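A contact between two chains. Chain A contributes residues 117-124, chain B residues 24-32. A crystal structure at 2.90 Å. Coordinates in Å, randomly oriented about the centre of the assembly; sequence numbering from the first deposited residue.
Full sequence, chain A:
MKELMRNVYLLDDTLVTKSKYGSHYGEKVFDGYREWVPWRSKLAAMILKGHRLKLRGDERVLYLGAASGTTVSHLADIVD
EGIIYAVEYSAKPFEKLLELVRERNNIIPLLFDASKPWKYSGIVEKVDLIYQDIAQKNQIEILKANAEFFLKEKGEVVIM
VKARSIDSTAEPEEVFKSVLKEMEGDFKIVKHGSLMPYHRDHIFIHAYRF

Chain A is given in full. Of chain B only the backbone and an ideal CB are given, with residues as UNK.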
# COMPACT_ATOMS: atom_id res chain seq x y z
N PRO A 117 7.66 15.99 35.75
CA PRO A 117 7.74 17.12 36.68
C PRO A 117 8.92 18.07 36.45
O PRO A 117 8.80 19.28 36.64
CB PRO A 117 7.81 16.43 38.05
CG PRO A 117 8.54 15.17 37.74
CD PRO A 117 7.87 14.71 36.47
N TRP A 118 10.05 17.52 36.04
CA TRP A 118 11.23 18.33 35.80
C TRP A 118 10.92 19.47 34.83
O TRP A 118 11.57 20.52 34.85
CB TRP A 118 12.37 17.46 35.26
CG TRP A 118 11.99 16.56 34.15
CD1 TRP A 118 11.92 16.87 32.82
CD2 TRP A 118 11.60 15.19 34.27
NE1 TRP A 118 11.53 15.76 32.09
CE2 TRP A 118 11.32 14.72 32.96
CE3 TRP A 118 11.46 14.30 35.35
CZ2 TRP A 118 10.92 13.40 32.71
CZ3 TRP A 118 11.05 13.00 35.10
CH2 TRP A 118 10.79 12.56 33.79
N LYS A 119 9.92 19.25 33.99
CA LYS A 119 9.52 20.24 33.02
C LYS A 119 9.00 21.52 33.68
O LYS A 119 9.18 22.61 33.16
CB LYS A 119 8.43 19.66 32.13
CG LYS A 119 8.58 19.97 30.67
CD LYS A 119 9.74 19.20 30.10
CE LYS A 119 9.75 19.31 28.58
NZ LYS A 119 8.50 18.80 27.96
N TYR A 120 8.33 21.37 34.82
CA TYR A 120 7.79 22.53 35.54
C TYR A 120 8.42 22.65 36.94
O TYR A 120 7.97 23.43 37.79
CB TYR A 120 6.25 22.43 35.61
CG TYR A 120 5.72 21.15 36.23
CD1 TYR A 120 5.88 20.89 37.59
CD2 TYR A 120 5.09 20.18 35.45
CE1 TYR A 120 5.44 19.70 38.16
CE2 TYR A 120 4.65 18.99 36.01
CZ TYR A 120 4.82 18.75 37.37
OH TYR A 120 4.39 17.57 37.93
N SER A 121 9.49 21.89 37.15
CA SER A 121 10.22 21.85 38.41
C SER A 121 10.67 23.21 38.91
O SER A 121 11.00 23.36 40.08
CB SER A 121 11.46 20.96 38.28
OG SER A 121 12.59 21.74 37.95
N GLY A 122 10.72 24.19 38.02
CA GLY A 122 11.14 25.52 38.44
C GLY A 122 9.98 26.44 38.77
O GLY A 122 10.14 27.66 38.80
N ILE A 123 8.80 25.85 39.02
CA ILE A 123 7.60 26.62 39.33
C ILE A 123 7.01 26.11 40.63
O ILE A 123 6.57 26.88 41.49
CB ILE A 123 6.51 26.46 38.22
CG1 ILE A 123 7.03 26.98 36.88
CG2 ILE A 123 5.25 27.21 38.62
CD1 ILE A 123 6.03 26.85 35.75
N VAL A 124 6.99 24.79 40.77
CA VAL A 124 6.44 24.19 41.96
C VAL A 124 7.46 24.25 43.09
O VAL A 124 8.63 23.92 42.90
CB VAL A 124 6.04 22.73 41.69
CG1 VAL A 124 5.44 22.11 42.93
CG2 VAL A 124 5.06 22.68 40.54
N UNK B 24 10.05 32.57 30.85
CA UNK B 24 10.80 31.69 31.76
C UNK B 24 9.87 30.73 32.50
O UNK B 24 10.31 29.70 33.02
CB UNK B 24 11.60 32.52 32.77
N UNK B 25 8.59 31.07 32.54
CA UNK B 25 7.60 30.22 33.18
C UNK B 25 7.56 28.96 32.36
O UNK B 25 7.53 27.85 32.88
CB UNK B 25 6.23 30.89 33.28
N UNK B 26 7.53 29.15 31.04
CA UNK B 26 7.50 28.07 30.07
C UNK B 26 8.90 27.48 29.93
O UNK B 26 9.08 26.39 29.39
CB UNK B 26 6.98 28.56 28.72
N UNK B 27 9.88 28.23 30.43
CA UNK B 27 11.28 27.85 30.36
C UNK B 27 11.88 27.27 31.64
O UNK B 27 13.04 26.88 31.63
CB UNK B 27 12.10 29.08 29.95
N UNK B 28 11.11 27.22 32.73
CA UNK B 28 11.61 26.68 34.00
C UNK B 28 12.09 25.23 33.89
O UNK B 28 11.57 24.33 34.56
CB UNK B 28 10.51 26.77 35.06
N UNK B 29 13.11 25.03 33.05
CA UNK B 29 13.73 23.72 32.79
C UNK B 29 14.83 23.34 33.80
O UNK B 29 15.88 23.99 33.87
CB UNK B 29 14.32 23.71 31.38
N UNK B 30 14.57 22.30 34.57
CA UNK B 30 15.53 21.82 35.55
C UNK B 30 15.36 20.32 35.53
O UNK B 30 14.26 19.83 35.73
CB UNK B 30 15.31 22.42 36.94
N UNK B 31 16.44 19.57 35.26
CA UNK B 31 16.42 18.10 35.19
C UNK B 31 16.66 17.35 36.49
O UNK B 31 16.94 16.15 36.47
CB UNK B 31 17.48 17.64 34.18
N UNK B 32 16.56 18.03 37.62
CA UNK B 32 16.82 17.36 38.87
C UNK B 32 16.30 18.18 40.03
O UNK B 32 16.53 19.39 40.09
CB UNK B 32 18.32 17.09 39.03

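Chain A meets this segment with a short 3-10 turn and the loop that follows it, which leave Gly A122 bare and Ile A123 reaching outward with its methyl.

Position 24 is helical, and its CB has nothing of this stretch of chain A within reach, so no preference is set. It is Ser B24, whose OG is hydrogen-bonded elsewhere in the structure.

At position 25, also helical, the CB points sideways and lies 4.7 Å from CD1 of Ile A123. That methyl offers no polar partner, so a long apolar side chain, whether leucine, methionine or an aromatic, would suit. The residue is Phe B25. With chi1 in the t well, its ring comes nearer than its CB, and CD1 of Ile A123 sits over one face, 3.4 Å from the ring centroid and 15° off the normal, a CH-pi contact.

Position 26, in the helix, and position 27 turn their CA-to-CB bonds away, and this contact selects no residue type at either. They are Leu B26 and Lys B27.

Position 28 is tightly packed. Its CB points toward chain A, 3.7 Å from CA of Gly A122 and 3.9 Å from CG1 of Ile A123, so little room remains beyond it, and a small residue is expected. Ala B28 fills the place with one methyl, packing 4.0 Å from its CB to CG1 of Ile A123. The fit also depends on Gly A122: a CB there would lie 2.8 Å from CB of Ala B28, a clash.

Position 29 turns its CB away, 5.5 Å from O of Trp A118. Extended backbone angles of -86/114 suit many residues, and nothing in this stretch of chain A selects among them. The deposited residue is Glu B29, whose side chain makes no close contact here.

At position 30 the backbone is extended (-144/123) and the CB points sideways, beside Ser A121 and Gly A122. A side chain of modest size, polar or not, could run past the glycine. Asn B30 does so, bringing ND2 to 3.8 Å from CA of Gly A122; its amide finds hydrogen bonds elsewhere in the structure. Its backbone O accepts a weak hydrogen bond from OG of Ser A121 at 3.4 Å, although the modelled place of that hydroxyl is less sure.

Position 31 faces away, with its CA 4.1 Å from CB of Trp A118. A phi of -89° allows proline among many others. Pro B31 is lightly covered by chain A; its CA makes the contact, so the ring is not demanded.

Position 32 points away, without preference; it is Ser B32.

Chain B (24-32) SFLKAENPS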
# COMPACT_ATOMS: atom_id res chain seq x y z
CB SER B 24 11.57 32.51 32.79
OG SER B 24 10.71 33.36 33.52
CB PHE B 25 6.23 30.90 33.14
CG PHE B 25 5.19 30.19 33.95
CD1 PHE B 25 5.19 30.28 35.34
CD2 PHE B 25 4.22 29.41 33.33
CE1 PHE B 25 4.25 29.62 36.11
CE2 PHE B 25 3.27 28.74 34.09
CZ PHE B 25 3.28 28.84 35.48
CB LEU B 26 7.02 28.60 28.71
CG LEU B 26 5.62 29.22 28.71
CD1 LEU B 26 5.35 29.95 27.40
CD2 LEU B 26 4.59 28.12 28.93
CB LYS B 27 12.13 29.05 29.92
CG LYS B 27 11.84 29.51 28.49
CD LYS B 27 12.44 30.88 28.16
CE LYS B 27 13.96 30.88 28.17
NZ LYS B 27 14.48 32.21 27.78
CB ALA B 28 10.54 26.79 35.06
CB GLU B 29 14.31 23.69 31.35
CG GLU B 29 15.35 24.82 31.01
CD GLU B 29 15.98 24.74 29.58
OE1 GLU B 29 16.70 25.70 29.21
OE2 GLU B 29 15.76 23.74 28.86
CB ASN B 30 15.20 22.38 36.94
CG ASN B 30 15.64 23.81 37.11
OD1 ASN B 30 16.83 24.10 37.14
ND2 ASN B 30 14.69 24.72 37.22
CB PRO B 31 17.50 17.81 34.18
CG PRO B 31 18.55 18.78 34.61
CD PRO B 31 17.75 20.07 34.81
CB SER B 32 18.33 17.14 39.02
OG SER B 32 18.67 16.56 40.27
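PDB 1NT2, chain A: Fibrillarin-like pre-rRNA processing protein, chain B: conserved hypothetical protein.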